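Side-chain contacts in chitooligosaccharide oxidase (Gibberella zeae, PDB 6Y0R), which oxidises the C1 hydroxyl of chitooligosaccharides to the lactone with its FAD cofactor, passing the electrons to molecular oxygen to give hydrogen peroxide: residues A172-L177 and A281-E286; Y252-F257 and L374-T379; I265-G270 and K291-L296. All coordinates share one frame; numbering follows the deposited sequence.

Contact 1: A172-L177 and A281-E286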
loop_
_atom_site.group_PDB
_atom_site.type_symbol
_atom_site.label_atom_id
_atom_site.label_comp_id
_atom_site.label_asym_id
_atom_site.label_seq_id
_atom_site.Cartn_x
_atom_site.Cartn_y
_atom_site.Cartn_z
ATOM N N ALA A 172 -9.414 5.361 -6.804
ATOM C CA ALA A 172 -9.769 3.991 -6.375
ATOM C C ALA A 172 -11.273 3.732 -6.562
ATOM O O ALA A 172 -11.649 2.616 -6.930
ATOM C CB ALA A 172 -9.361 3.804 -4.926
ATOM N N ARG A 173 -12.125 4.673 -6.212
ATOM C CA ARG A 173 -13.570 4.360 -6.198
ATOM C C ARG A 173 -14.035 4.218 -7.642
ATOM O O ARG A 173 -15.026 3.512 -7.849
ATOM C CB ARG A 173 -14.380 5.383 -5.428
ATOM C CG ARG A 173 -14.028 5.383 -3.947
ATOM C CD ARG A 173 -14.906 6.264 -3.098
ATOM N NE ARG A 173 -16.273 5.760 -2.952
ATOM C CZ ARG A 173 -17.325 6.178 -3.622
ATOM N NH1 ARG A 173 -17.207 7.095 -4.566
ATOM N NH2 ARG A 173 -18.502 5.655 -3.336
ATOM N N LYS A 174 -13.332 4.793 -8.614
ATOM C CA LYS A 174 -13.748 4.587 -10.036
ATOM C C LYS A 174 -13.099 3.345 -10.640
ATOM O O LYS A 174 -13.776 2.620 -11.411
ATOM C CB LYS A 174 -13.405 5.814 -10.862
ATOM C CG LYS A 174 -13.838 5.737 -12.314
ATOM C CD LYS A 174 -15.354 5.774 -12.471
ATOM C CE LYS A 174 -15.749 5.594 -13.924
ATOM N NZ LYS A 174 -17.186 5.864 -14.086
ATOM N N HIS A 175 -11.830 3.088 -10.354
ATOM C CA HIS A 175 -11.041 2.082 -11.108
ATOM C C HIS A 175 -10.552 0.934 -10.214
ATOM O O HIS A 175 -10.057 -0.045 -10.748
ATOM C CB HIS A 175 -9.882 2.736 -11.850
ATOM C CG HIS A 175 -10.327 3.616 -12.971
ATOM N ND1 HIS A 175 -10.943 3.107 -14.108
ATOM C CD2 HIS A 175 -10.293 4.956 -13.112
ATOM C CE1 HIS A 175 -11.235 4.140 -14.919
ATOM N NE2 HIS A 175 -10.878 5.283 -14.320
ATOM N N GLY A 176 -10.752 1.031 -8.909
ATOM C CA GLY A 176 -10.401 -0.039 -7.969
ATOM C C GLY A 176 -9.039 0.148 -7.353
ATOM O O GLY A 176 -8.370 1.171 -7.615
ATOM N N LEU A 177 -8.592 -0.891 -6.661
ATOM C CA LEU A 177 -7.210 -0.977 -6.181
ATOM C C LEU A 177 -6.315 -1.278 -7.361
ATOM O O LEU A 177 -6.802 -1.719 -8.427
ATOM C CB LEU A 177 -7.070 -2.093 -5.137
ATOM C CG LEU A 177 -7.996 -1.985 -3.936
ATOM C CD1 LEU A 177 -8.031 -3.300 -3.145
ATOM C CD2 LEU A 177 -7.606 -0.815 -3.069
ATOM N N ALA A 281 -10.050 13.735 -5.046
ATOM C CA ALA A 281 -9.977 13.952 -6.502
ATOM C C ALA A 281 -11.296 13.559 -7.137
ATOM O O ALA A 281 -11.934 12.619 -6.706
ATOM C CB ALA A 281 -8.864 13.174 -7.133
ATOM N N TYR A 282 -11.637 14.277 -8.210
ATOM C CA TYR A 282 -12.912 14.084 -8.921
ATOM C C TYR A 282 -12.610 13.929 -10.418
ATOM O O TYR A 282 -12.005 14.825 -11.024
ATOM C CB TYR A 282 -13.822 15.275 -8.665
ATOM C CG TYR A 282 -15.102 15.253 -9.461
ATOM C CD1 TYR A 282 -16.181 14.509 -9.013
ATOM C CD2 TYR A 282 -15.245 16.002 -10.614
ATOM C CE1 TYR A 282 -17.383 14.462 -9.707
ATOM C CE2 TYR A 282 -16.437 15.957 -11.324
ATOM C CZ TYR A 282 -17.505 15.207 -10.868
ATOM O OH TYR A 282 -18.683 15.167 -11.573
ATOM N N ILE A 283 -13.014 12.827 -11.018
ATOM C CA ILE A 283 -12.806 12.636 -12.473
ATOM C C ILE A 283 -13.860 13.497 -13.177
ATOM O O ILE A 283 -15.056 13.167 -13.198
ATOM C CB ILE A 283 -12.871 11.174 -12.885
ATOM C CG1 ILE A 283 -11.811 10.356 -12.159
ATOM C CG2 ILE A 283 -12.698 11.021 -14.387
ATOM C CD1 ILE A 283 -12.102 8.905 -12.218
ATOM N N GLY A 284 -13.421 14.621 -13.693
ATOM C CA GLY A 284 -14.298 15.625 -14.307
ATOM C C GLY A 284 -13.812 17.019 -13.969
ATOM O O GLY A 284 -12.727 17.171 -13.367
ATOM N N ASP A 285 -14.572 18.036 -14.381
ATOM C CA ASP A 285 -14.116 19.435 -14.233
ATOM C C ASP A 285 -14.587 20.091 -12.934
ATOM O O ASP A 285 -15.353 19.514 -12.140
ATOM C CB ASP A 285 -14.517 20.268 -15.451
ATOM C CG ASP A 285 -15.995 20.474 -15.648
ATOM O OD1 ASP A 285 -16.762 20.386 -14.684
ATOM O OD2 ASP A 285 -16.356 20.825 -16.789
ATOM N N GLU A 286 -14.089 21.289 -12.704
ATOM C CA GLU A 286 -14.295 21.969 -11.412
ATOM C C GLU A 286 -15.781 22.241 -11.192
ATOM O O GLU A 286 -16.292 22.032 -10.056
ATOM C CB GLU A 286 -13.473 23.244 -11.345
ATOM C CG GLU A 286 -13.664 23.943 -10.022
ATOM C CD GLU A 286 -12.682 25.066 -9.734
ATOM O OE1 GLU A 286 -11.758 25.276 -10.542
ATOM O OE2 GLU A 286 -12.803 25.684 -8.664
#
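The methyl end of I283 rests against the CB-CG base of the K174 side chain: CD1 of I283 lies 3.6 Å from CG of K174 and equally close to its CB. The two side chains cross at about a right angle. The isoleucine meets the aliphatic part of the lysine, whose ammonium group is turned to E264 instead. H175 joins more loosely, with NE2 4.4 Å from CD1 of I283, the methyl approaching the imidazole obliquely. CG of K174 also lies over one face of the H175 ring, toward its rim, which makes a small cluster at the surface in which the aliphatic part of K174 touches both I283 CD1 and the histidine.

CG1 of I283 stands opposite its own carbonyl carbon (chi1 -59°), and a nearly extended chi2 carries CD1 out toward the lysine. The K174 chain turns at chi2 (69°), and its NZ forms a salt bridge with E264, whose backbone is hydrogen-bonded to that of I283. The H175 ring also stacks with F227. Just beyond it the helix ends at G176, which has positive phi and donates its N to the O of A172 at 2.7 Å.

The contact thus sets the short helix 172-175, within the FAD-binding PCMH-type region, against the end of strand 275-283, which runs beside strand 265-272 and leads into helix 286-300.

Contact 2: Y252-F257 and L374-T379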
loop_
_atom_site.group_PDB
_atom_site.type_symbol
_atom_site.label_atom_id
_atom_site.label_comp_id
_atom_site.label_asym_id
_atom_site.label_seq_id
_atom_site.Cartn_x
_atom_site.Cartn_y
_atom_site.Cartn_z
ATOM N N TYR A 252 -19.594 11.837 10.666
ATOM C CA TYR A 252 -20.723 10.964 10.315
ATOM C C TYR A 252 -21.324 11.417 8.986
ATOM O O TYR A 252 -21.599 10.601 8.128
ATOM C CB TYR A 252 -21.766 10.956 11.427
ATOM C CG TYR A 252 -22.904 9.999 11.162
ATOM C CD1 TYR A 252 -22.760 8.649 11.406
ATOM C CD2 TYR A 252 -24.124 10.441 10.685
ATOM C CE1 TYR A 252 -23.802 7.769 11.177
ATOM C CE2 TYR A 252 -25.161 9.573 10.411
ATOM C CZ TYR A 252 -25.015 8.235 10.708
ATOM O OH TYR A 252 -26.032 7.359 10.458
ATOM N N ASP A 253 -21.481 12.722 8.791
ATOM C CA ASP A 253 -22.064 13.267 7.546
ATOM C C ASP A 253 -21.125 12.999 6.377
ATOM O O ASP A 253 -21.593 12.632 5.295
ATOM C CB ASP A 253 -22.323 14.753 7.644
ATOM C CG ASP A 253 -23.488 15.105 8.556
ATOM O OD1 ASP A 253 -24.329 14.195 8.843
ATOM O OD2 ASP A 253 -23.518 16.278 8.980
ATOM N N PHE A 254 -19.820 13.089 6.619
ATOM C CA PHE A 254 -18.809 12.732 5.599
ATOM C C PHE A 254 -19.007 11.277 5.178
ATOM O O PHE A 254 -19.069 10.935 3.991
ATOM C CB PHE A 254 -17.417 12.972 6.190
ATOM C CG PHE A 254 -16.242 12.706 5.279
ATOM C CD1 PHE A 254 -15.934 13.549 4.231
ATOM C CD2 PHE A 254 -15.437 11.610 5.499
ATOM C CE1 PHE A 254 -14.838 13.293 3.420
ATOM C CE2 PHE A 254 -14.331 11.358 4.692
ATOM C CZ PHE A 254 -14.045 12.192 3.635
ATOM N N GLN A 255 -19.020 10.369 6.158
ATOM C CA GLN A 255 -19.236 8.938 5.885
ATOM C C GLN A 255 -20.543 8.705 5.095
ATOM O O GLN A 255 -20.528 7.929 4.131
ATOM C CB GLN A 255 -19.255 8.198 7.212
ATOM C CG GLN A 255 -19.809 6.798 7.080
ATOM C CD GLN A 255 -19.995 6.125 8.415
ATOM O OE1 GLN A 255 -21.068 6.191 9.043
ATOM N NE2 GLN A 255 -18.933 5.545 8.900
ATOM N N GLU A 256 -21.655 9.273 5.551
ATOM C CA GLU A 256 -22.984 9.028 4.916
ATOM C C GLU A 256 -22.975 9.552 3.487
ATOM O O GLU A 256 -23.591 8.899 2.612
ATOM C CB GLU A 256 -24.094 9.687 5.728
ATOM C CG GLU A 256 -24.272 9.026 7.085
ATOM C CD GLU A 256 -24.472 7.526 7.019
ATOM O OE1 GLU A 256 -23.590 6.780 7.465
ATOM O OE2 GLU A 256 -25.508 7.095 6.505
ATOM N N PHE A 257 -22.354 10.715 3.233
ATOM C CA PHE A 257 -22.203 11.245 1.861
ATOM C C PHE A 257 -21.431 10.230 1.024
ATOM O O PHE A 257 -21.777 9.928 -0.107
ATOM C CB PHE A 257 -21.535 12.618 1.868
ATOM C CG PHE A 257 -21.314 13.204 0.504
ATOM C CD1 PHE A 257 -22.314 13.945 -0.122
ATOM C CD2 PHE A 257 -20.114 13.046 -0.141
ATOM C CE1 PHE A 257 -22.106 14.478 -1.382
ATOM C CE2 PHE A 257 -19.898 13.595 -1.394
ATOM C CZ PHE A 257 -20.885 14.331 -2.011
ATOM N N LEU A 374 -3.733 11.270 11.094
ATOM C CA LEU A 374 -4.463 10.096 10.577
ATOM C C LEU A 374 -5.255 10.540 9.362
ATOM O O LEU A 374 -5.448 11.741 9.164
ATOM C CB LEU A 374 -5.337 9.459 11.645
ATOM C CG LEU A 374 -6.472 10.328 12.166
ATOM C CD1 LEU A 374 -7.738 10.107 11.349
ATOM C CD2 LEU A 374 -6.719 10.021 13.637
ATOM N N GLN A 375 -5.592 9.560 8.538
ATOM C CA GLN A 375 -6.489 9.771 7.394
ATOM C C GLN A 375 -7.646 8.804 7.557
ATOM O O GLN A 375 -7.466 7.663 8.038
ATOM C CB GLN A 375 -5.810 9.562 6.039
ATOM C CG GLN A 375 -4.614 10.434 5.758
ATOM C CD GLN A 375 -3.794 9.784 4.663
ATOM O OE1 GLN A 375 -3.651 8.555 4.595
ATOM N NE2 GLN A 375 -3.278 10.608 3.776
ATOM N N MET A 376 -8.826 9.273 7.222
ATOM C CA MET A 376 -10.015 8.415 7.090
ATOM C C MET A 376 -10.495 8.443 5.634
ATOM O O MET A 376 -10.993 9.477 5.194
ATOM C CB MET A 376 -11.143 8.876 8.005
ATOM C CG MET A 376 -12.297 7.944 7.944
ATOM S SD MET A 376 -13.572 8.376 9.093
ATOM C CE MET A 376 -14.276 9.776 8.267
ATOM N N ASP A 377 -10.264 7.357 4.909
ATOM C CA ASP A 377 -10.530 7.270 3.461
ATOM C C ASP A 377 -11.890 6.598 3.272
ATOM O O ASP A 377 -12.119 5.573 3.898
ATOM C CB ASP A 377 -9.446 6.468 2.751
ATOM C CG ASP A 377 -7.997 6.859 3.030
ATOM O OD1 ASP A 377 -7.758 8.005 3.379
ATOM O OD2 ASP A 377 -7.110 5.952 2.937
ATOM N N ILE A 378 -12.720 7.095 2.350
ATOM C CA ILE A 378 -13.942 6.343 1.949
ATOM C C ILE A 378 -13.515 5.359 0.866
ATOM O O ILE A 378 -13.106 5.813 -0.243
ATOM C CB ILE A 378 -15.062 7.303 1.467
ATOM C CG1 ILE A 378 -15.414 8.301 2.560
ATOM C CG2 ILE A 378 -16.247 6.453 1.046
ATOM C CD1 ILE A 378 -15.950 9.624 2.063
ATOM N N THR A 379 -13.414 4.067 1.175
ATOM C CA THR A 379 -13.082 3.036 0.167
ATOM C C THR A 379 -14.359 2.478 -0.469
ATOM O O THR A 379 -14.251 1.980 -1.576
ATOM C CB THR A 379 -12.292 1.868 0.772
ATOM O OG1 THR A 379 -13.077 1.190 1.751
ATOM C CG2 THR A 379 -11.017 2.346 1.414
#
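Within 252-257, F254 makes the contacts with M376 and I378 of strand 371-378. The backbone bonds from E256 N to Y252 O and from F257 N to D253 O span it in regular helix. Its CG lies anti to the backbone N (chi1 -178°), and this projects the ring from the helix to the sheet. The two strand residues use the ring differently. CD1 of I378 sits over one face, 3.8 Å from the centroid of the F254 ring and 24° off the normal, a CH-pi contact. The ring atom nearest to that CD1 is CE2 of F254, at 3.5 Å. At the ring edge, near its plane, CE of M376 lies 3.5 Å from CD2 of F254. An extended M376 chain that bends only at chi3 (75°) places this methyl there.

M376 and I378, two apart on the strand, point to the same side, whereas D377 between them points away. M267 and M269 of the adjoining strand 265-272 also touch F254, and F354 of helix 351-367 packs on M376. All three residues in contact are buried, an apolar helix-on-sheet layer formed where helices cover one face of an antiparallel beta-sheet.

Contact 3: I265-G270 and K291-L296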
loop_
_atom_site.group_PDB
_atom_site.type_symbol
_atom_site.label_atom_id
_atom_site.label_comp_id
_atom_site.label_asym_id
_atom_site.label_seq_id
_atom_site.Cartn_x
_atom_site.Cartn_y
_atom_site.Cartn_z
ATOM N N ILE A 265 -15.738 10.321 -7.464
ATOM C CA ILE A 265 -15.116 10.976 -6.288
ATOM C C ILE A 265 -14.367 9.919 -5.460
ATOM O O ILE A 265 -14.948 8.918 -5.151
ATOM C CB ILE A 265 -16.134 11.681 -5.393
ATOM C CG1 ILE A 265 -16.978 12.723 -6.118
ATOM C CG2 ILE A 265 -15.417 12.262 -4.201
ATOM C CD1 ILE A 265 -18.053 13.261 -5.282
ATOM N N THR A 266 -13.110 10.177 -5.121
ATOM C CA THR A 266 -12.367 9.476 -4.066
ATOM C C THR A 266 -11.904 10.550 -3.095
ATOM O O THR A 266 -11.377 11.565 -3.561
ATOM C CB THR A 266 -11.249 8.589 -4.618
ATOM O OG1 THR A 266 -11.753 7.588 -5.520
ATOM C CG2 THR A 266 -10.499 7.906 -3.492
ATOM N N MET A 267 -12.166 10.395 -1.804
ATOM C CA MET A 267 -11.751 11.448 -0.885
ATOM C C MET A 267 -11.510 10.890 0.503
ATOM O O MET A 267 -11.891 9.717 0.796
ATOM C CB MET A 267 -12.775 12.584 -0.814
ATOM C CG MET A 267 -14.085 12.223 -0.253
ATOM S SD MET A 267 -15.114 13.769 -0.380
ATOM C CE MET A 267 -13.914 15.015 0.026
ATOM N N GLN A 268 -10.866 11.724 1.289
ATOM C CA GLN A 268 -10.421 11.346 2.637
ATOM C C GLN A 268 -10.503 12.539 3.592
ATOM O O GLN A 268 -10.422 13.689 3.159
ATOM C CB GLN A 268 -9.015 10.758 2.532
ATOM C CG GLN A 268 -8.013 11.765 2.044
ATOM C CD GLN A 268 -6.641 11.175 1.787
ATOM O OE1 GLN A 268 -6.352 10.013 2.092
ATOM N NE2 GLN A 268 -5.813 11.972 1.119
ATOM N N MET A 269 -10.557 12.211 4.872
ATOM C CA MET A 269 -10.531 13.177 5.957
ATOM C C MET A 269 -9.163 13.079 6.630
ATOM O O MET A 269 -8.810 11.967 7.087
ATOM C CB MET A 269 -11.637 12.899 6.962
ATOM C CG MET A 269 -11.654 13.907 8.091
ATOM S SD MET A 269 -12.314 15.519 7.666
ATOM C CE MET A 269 -13.991 15.117 7.196
ATOM N N GLY A 270 -8.413 14.178 6.675
ATOM C CA GLY A 270 -7.158 14.215 7.437
ATOM C C GLY A 270 -7.400 14.805 8.820
ATOM O O GLY A 270 -8.265 15.718 8.952
ATOM N N LYS A 291 -20.700 21.097 -8.004
ATOM C CA LYS A 291 -22.121 20.645 -7.935
ATOM C C LYS A 291 -22.234 19.336 -7.152
ATOM O O LYS A 291 -23.100 19.227 -6.258
ATOM C CB LYS A 291 -22.715 20.521 -9.332
ATOM C CG LYS A 291 -22.915 21.861 -10.019
ATOM C CD LYS A 291 -23.308 21.779 -11.489
ATOM C CE LYS A 291 -22.947 23.057 -12.232
ATOM N NZ LYS A 291 -24.005 23.455 -13.185
ATOM N N ALA A 292 -21.308 18.411 -7.371
ATOM C CA ALA A 292 -21.322 17.077 -6.716
ATOM C C ALA A 292 -21.100 17.201 -5.210
ATOM O O ALA A 292 -21.665 16.358 -4.453
ATOM C CB ALA A 292 -20.270 16.188 -7.320
ATOM N N LEU A 293 -20.280 18.150 -4.766
ATOM C CA LEU A 293 -19.981 18.301 -3.312
ATOM C C LEU A 293 -20.989 19.173 -2.572
ATOM O O LEU A 293 -20.952 19.206 -1.349
ATOM C CB LEU A 293 -18.581 18.894 -3.154
ATOM C CG LEU A 293 -17.440 17.930 -3.349
ATOM C CD1 LEU A 293 -16.122 18.670 -3.091
ATOM C CD2 LEU A 293 -17.562 16.718 -2.460
ATOM N N GLN A 294 -21.838 19.917 -3.277
ATOM C CA GLN A 294 -22.711 20.910 -2.616
ATOM C C GLN A 294 -23.512 20.257 -1.486
ATOM O O GLN A 294 -23.623 20.864 -0.439
ATOM C CB GLN A 294 -23.563 21.641 -3.663
ATOM C CG GLN A 294 -24.075 22.988 -3.190
ATOM C CD GLN A 294 -23.076 23.912 -2.518
ATOM O OE1 GLN A 294 -21.929 24.056 -2.928
ATOM N NE2 GLN A 294 -23.511 24.557 -1.452
ATOM N N PRO A 295 -24.079 19.034 -1.580
ATOM C CA PRO A 295 -24.760 18.453 -0.416
ATOM C C PRO A 295 -23.889 18.282 0.834
ATOM O O PRO A 295 -24.373 18.427 1.959
ATOM C CB PRO A 295 -25.239 17.080 -0.915
ATOM C CG PRO A 295 -25.303 17.254 -2.408
ATOM C CD PRO A 295 -24.154 18.174 -2.769
ATOM N N LEU A 296 -22.625 17.913 0.645
ATOM C CA LEU A 296 -21.704 17.774 1.792
ATOM C C LEU A 296 -21.378 19.143 2.366
ATOM O O LEU A 296 -21.413 19.312 3.581
ATOM C CB LEU A 296 -20.416 17.101 1.321
ATOM C CG LEU A 296 -19.445 16.828 2.455
ATOM C CD1 LEU A 296 -20.043 15.810 3.384
ATOM C CD2 LEU A 296 -18.108 16.383 1.868
#
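I265 and M267 meet A292 and L293 in an alpha/beta layer, where helix 286-300 packs on the seven-stranded antiparallel sheet that contains strand 265-272. The strand and helix segments run at 40° to each other, with their axes 11.6 Å apart at closest approach, and I265 and A292 are the residues whose backbones come nearest.

Backbone hydrogen bonds pair M267 with I378 of the neighbouring strand. The helix is kinked where the N of P295, which has no hydrogen to give, and the N of L296 lack the bond to the turn before; L296 N is bonded only weakly to L293 O.

The contacts across the interface are apolar. I265 carries its CG1 branch opposite the carbonyl carbon, and the extended chi2 (173°) sends CD1 out to the helix. There CD1 of I265 lies 4.2 Å from CB of A292 and 4.5 Å from CD2 of L293. L293 leaves the helix to the side, and its CD2 reaches back to both strand residues. F236 of strand 233-239 touches I265, M267 and L293, extending the same apolar layer, while Y282 packs on I265 and A292. Two residues on from I265, SD of M267 lies 4.4 Å from CD2 of L293.

In the fold
All three contacts belong to one antiparallel sheet of seven strands, in which 275-283, 265-272 and 371-378 lie side by side and supply contacts 1, 3 and 2 in turn. Contacts 2 and 3 are closest, their centres about 9 Å apart; contact 1 lies about 11 Å from contact 3 and 16 Å from contact 2. Along the chain, both segments of contact 3 fall between those of contact 2, while contact 1 alternates with each. Contact 1 ties the sheet to the FAD-binding PCMH-type region, as does R173, bonding to I265 O. The side chains of H175, M267 and M376 lie about 13-14 Å from the FAD: the contacts build the helix-backed sheet beside the flavin, not the site itself.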